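Local structure of toxin PAU_02230 (Photorhabdus asymbiotica subsp. asymbiotica ATCC 43949, 6HV6) at residues P201-M206 with Y308-G313. The protein is a bacterial toxin whose modelled region joins a largely helical part to an antiparallel sheet packed with helices, probably a papain-like fold. The protein carries 1 engineered substitution. Sequence-based numbering, arbitrary orientation.
With EDO (1,2-ethanediol), chain G.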
ATOM      1  N   PRO A 201       6.008  -5.039   8.646  1.00 23.73           N
ATOM      2  CA  PRO A 201       7.459  -4.797   8.603  1.00 26.88           C
ATOM      3  C   PRO A 201       7.805  -3.388   8.166  1.00 27.86           C
ATOM      4  O   PRO A 201       8.832  -2.862   8.606  1.00 22.53           O
ATOM      5  CB  PRO A 201       7.968  -5.843   7.598  1.00 23.14           C
ATOM      6  CG  PRO A 201       6.762  -6.132   6.723  1.00 27.77           C
ATOM      7  CD  PRO A 201       5.593  -6.063   7.673  1.00 23.76           C
ATOM      8  N   GLU A 202       6.998  -2.770   7.296  1.00 22.94           N
ATOM      9  CA  GLU A 202       7.250  -1.380   6.933  1.00 18.73           C
ATOM     10  C   GLU A 202       7.212  -0.491   8.169  1.00 19.41           C
ATOM     11  O   GLU A 202       8.096   0.345   8.373  1.00 23.86           O
ATOM     12  CB  GLU A 202       6.231  -0.920   5.878  1.00 17.90           C
ATOM     13  CG  GLU A 202       6.537  -1.517   4.501  1.00 20.64           C
ATOM     14  CD  GLU A 202       5.344  -1.529   3.555  1.00 28.27           C
ATOM     15  OE1 GLU A 202       4.208  -1.231   3.974  1.00 23.69           O
ATOM     16  OE2 GLU A 202       5.558  -1.836   2.369  1.00 37.06           O
ATOM     17  N   SER A 203       6.197  -0.676   9.014  1.00 21.08           N
ATOM     18  CA  SER A 203       6.063   0.139  10.222  1.00 25.15           C
ATOM     19  C   SER A 203       7.233  -0.083  11.177  1.00 26.67           C
ATOM     20  O   SER A 203       7.804   0.877  11.704  1.00 24.47           O
ATOM     21  CB  SER A 203       4.747  -0.191  10.923  1.00 23.40           C
ATOM     22  OG  SER A 203       3.629   0.193  10.139  1.00 24.23           O
ATOM     23  N   VAL A 204       7.600  -1.344  11.414  1.00 23.34           N
ATOM     24  CA  VAL A 204       8.717  -1.657  12.309  1.00 24.36           C
ATOM     25  C   VAL A 204      10.018  -1.086  11.767  1.00 25.89           C
ATOM     26  O   VAL A 204      10.808  -0.494  12.514  1.00 23.00           O
ATOM     27  CB  VAL A 204       8.823  -3.179  12.521  1.00 25.46           C
ATOM     28  CG1 VAL A 204      10.121  -3.532  13.242  1.00 31.01           C
ATOM     29  CG2 VAL A 204       7.625  -3.688  13.301  1.00 27.99           C
ATOM     30  N   LEU A 205      10.266  -1.249  10.460  1.00 23.24           N
ATOM     31  CA  LEU A 205      11.509  -0.751   9.873  1.00 24.21           C
ATOM     32  C   LEU A 205      11.559   0.775   9.893  1.00 28.39           C
ATOM     33  O   LEU A 205      12.610   1.368  10.168  1.00 26.87           O
ATOM     34  CB  LEU A 205      11.649  -1.279   8.434  1.00 24.95           C
ATOM     35  CG  LEU A 205      12.993  -1.078   7.727  1.00 23.87           C
ATOM     36  CD1 LEU A 205      14.084  -1.867   8.435  1.00 24.78           C
ATOM     37  CD2 LEU A 205      12.909  -1.473   6.235  1.00 22.49           C
ATOM     38  N   MET A 206      10.437   1.428   9.595  1.00 21.83           N
ATOM     39  CA  MET A 206      10.391   2.888   9.624  1.00 22.74           C
ATOM     40  C   MET A 206      10.530   3.436  11.046  1.00 26.96           C
ATOM     41  O   MET A 206      11.041   4.549  11.241  1.00 24.73           O
ATOM     42  CB  MET A 206       9.085   3.377   8.982  1.00 20.19           C
ATOM     43  CG  MET A 206       8.989   4.902   8.832  1.00 25.99           C
ATOM     44  SD  MET A 206      10.297   5.578   7.810  1.00 25.32           S
ATOM     45  CE  MET A 206       9.709   5.118   6.164  1.00 23.57           C
ATOM     46  N   TYR A 308       3.019   7.511  10.577  1.00 23.18           N
ATOM     47  CA  TYR A 308       3.358   6.764   9.365  1.00 22.03           C
ATOM     48  C   TYR A 308       2.246   5.761   9.087  1.00 24.73           C
ATOM     49  O   TYR A 308       2.054   4.812   9.859  1.00 21.83           O
ATOM     50  CB  TYR A 308       4.696   6.038   9.506  1.00 24.29           C
ATOM     51  CG  TYR A 308       5.035   5.087   8.352  1.00 25.00           C
ATOM     52  CD1 TYR A 308       4.762   5.428   7.035  1.00 23.96           C
ATOM     53  CD2 TYR A 308       5.635   3.861   8.586  1.00 25.64           C
ATOM     54  CE1 TYR A 308       5.087   4.582   5.980  1.00 19.75           C
ATOM     55  CE2 TYR A 308       5.953   3.004   7.528  1.00 18.89           C
ATOM     56  CZ  TYR A 308       5.675   3.375   6.245  1.00 24.33           C
ATOM     57  OH  TYR A 308       5.988   2.529   5.216  1.00 21.77           O
ATOM     58  N   ASP A 309       1.498   5.987   8.004  1.00 22.40           N
ATOM     59  CA  ASP A 309       0.562   4.985   7.496  1.00 21.51           C
ATOM     60  C   ASP A 309       1.161   4.379   6.241  1.00 19.93           C
ATOM     61  O   ASP A 309       1.225   5.061   5.204  1.00 21.33           O
ATOM     62  CB  ASP A 309      -0.803   5.596   7.189  1.00 19.76           C
ATOM     63  CG  ASP A 309      -1.834   4.561   6.726  1.00 23.94           C
ATOM     64  OD1 ASP A 309      -1.475   3.408   6.440  1.00 21.47           O
ATOM     65  OD2 ASP A 309      -3.029   4.913   6.673  1.00 24.98           O
ATOM     66  N   PRO A 310       1.612   3.121   6.286  1.00 19.79           N
ATOM     67  CA  PRO A 310       2.182   2.481   5.086  1.00 18.90           C
ATOM     68  C   PRO A 310       1.332   2.587   3.836  1.00 20.45           C
ATOM     69  O   PRO A 310       1.885   2.532   2.735  1.00 19.89           O
ATOM     70  CB  PRO A 310       2.328   1.021   5.530  1.00 24.80           C
ATOM     71  CG  PRO A 310       2.662   1.141   7.000  1.00 18.16           C
ATOM     72  CD  PRO A 310       1.747   2.264   7.481  1.00 21.01           C
ATOM     73  N   ASN A 311       0.004   2.732   3.968  1.00 20.27           N
ATOM     74  CA  ASN A 311      -0.837   2.882   2.782  1.00 23.12           C
ATOM     75  C   ASN A 311      -0.636   4.225   2.097  1.00 27.96           C
ATOM     76  O   ASN A 311      -0.958   4.350   0.911  1.00 21.75           O
ATOM     77  CB  ASN A 311      -2.320   2.722   3.146  1.00 21.44           C
ATOM     78  CG  ASN A 311      -2.736   1.275   3.263  1.00 29.35           C
ATOM     79  OD1 ASN A 311      -2.116   0.398   2.671  1.00 29.56           O
ATOM     80  ND2 ASN A 311      -3.790   1.015   4.033  1.00 28.13           N
ATOM     81  N   TYR A 312      -0.104   5.223   2.810  1.00 21.18           N
ATOM     82  CA  TYR A 312      -0.019   6.581   2.278  1.00 21.76           C
ATOM     83  C   TYR A 312       1.368   7.204   2.397  1.00 24.38           C
ATOM     84  O   TYR A 312       1.924   7.683   1.403  1.00 25.39           O
ATOM     85  CB  TYR A 312      -1.026   7.476   2.988  1.00 20.67           C
ATOM     86  CG  TYR A 312      -2.454   7.083   2.756  1.00 24.63           C
ATOM     87  CD1 TYR A 312      -3.108   7.439   1.581  1.00 22.06           C
ATOM     88  CD2 TYR A 312      -3.160   6.358   3.716  1.00 28.86           C
ATOM     89  CE1 TYR A 312      -4.421   7.090   1.374  1.00 31.88           C
ATOM     90  CE2 TYR A 312      -4.475   6.006   3.511  1.00 28.75           C
ATOM     91  CZ  TYR A 312      -5.100   6.372   2.336  1.00 34.00           C
ATOM     92  OH  TYR A 312      -6.421   6.040   2.124  1.00 35.99           O
ATOM     93  N   GLY A 313       1.925   7.222   3.593  1.00 22.33           N
ATOM     94  CA  GLY A 313       3.179   7.920   3.819  1.00 24.26           C
ATOM     95  C   GLY A 313       3.254   8.431   5.253  1.00 26.88           C
ATOM     96  O   GLY A 313       2.621   7.875   6.150  1.00 24.01           O
TER
HETATM   97  C1  EDO G2206      -5.869  -2.192   5.162  1.00 57.52           C
HETATM   98  O1  EDO G2206      -4.925  -1.777   4.170  1.00 53.60           O
HETATM   99  C2  EDO G2206      -6.899  -1.091   5.366  1.00 59.64           C
HETATM  100  O2  EDO G2206      -7.613  -0.885   4.142  1.00 63.28           O
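Helix-on-sheet packing at the tip of a beta hairpin brings Tyr308 and Pro310 against one side of helix 199-211, where they meet Glu202, Ser203 and Met206. The phenol is held between the helix and its own hairpin. Met206 lies over one face: CG is anti to the backbone N (chi1 -174°), and bends at the next two torsions carry CE over the ring. Its SD stands 5.2 Å from the Tyr308 ring centroid, a distant Met-aromatic contact above the face, while Met206 CB comes within 3.5 Å of Tyr308 CE2. Pro310 N occupies the opposite face, offset toward the rim. At the edge, Glu202 O approaches Tyr308 CE2 to 3.5 Å; this carbonyl is already taken by Met206 N in the helix. Tyr308 OH rests beside Glu202 CB, also at 3.5 Å.

The proline ring fills the adjoining position. Its CB touches Glu202 OE1 (3.3 Å), brought there by an extended side chain, and its CG meets Ser203 OG (3.4 Å). That hydroxyl hydrogen-bonds to Ala199 O one turn back in its own helix; with the proline methylene its contact is van der Waals.

Behind Pro310 the chain turns tightly. Asp309 OD1 accepts from Asn311 N (3.0 Å) from above the carboxylate plane, making an Asx turn, and Asp309 O takes both Tyr312 N and Gly313 N, a classic beta bulge. The carboxylate is further fixed by His289 and Tyr334, whereas Asn311 ND2 also binds 1,2-ethanediol. Asp309 leaves the backbone away from helix 199-211, which packs through Tyr308 and Pro310 instead; its pairing with His289 on the adjacent antiparallel strand would suit a papain-like fold.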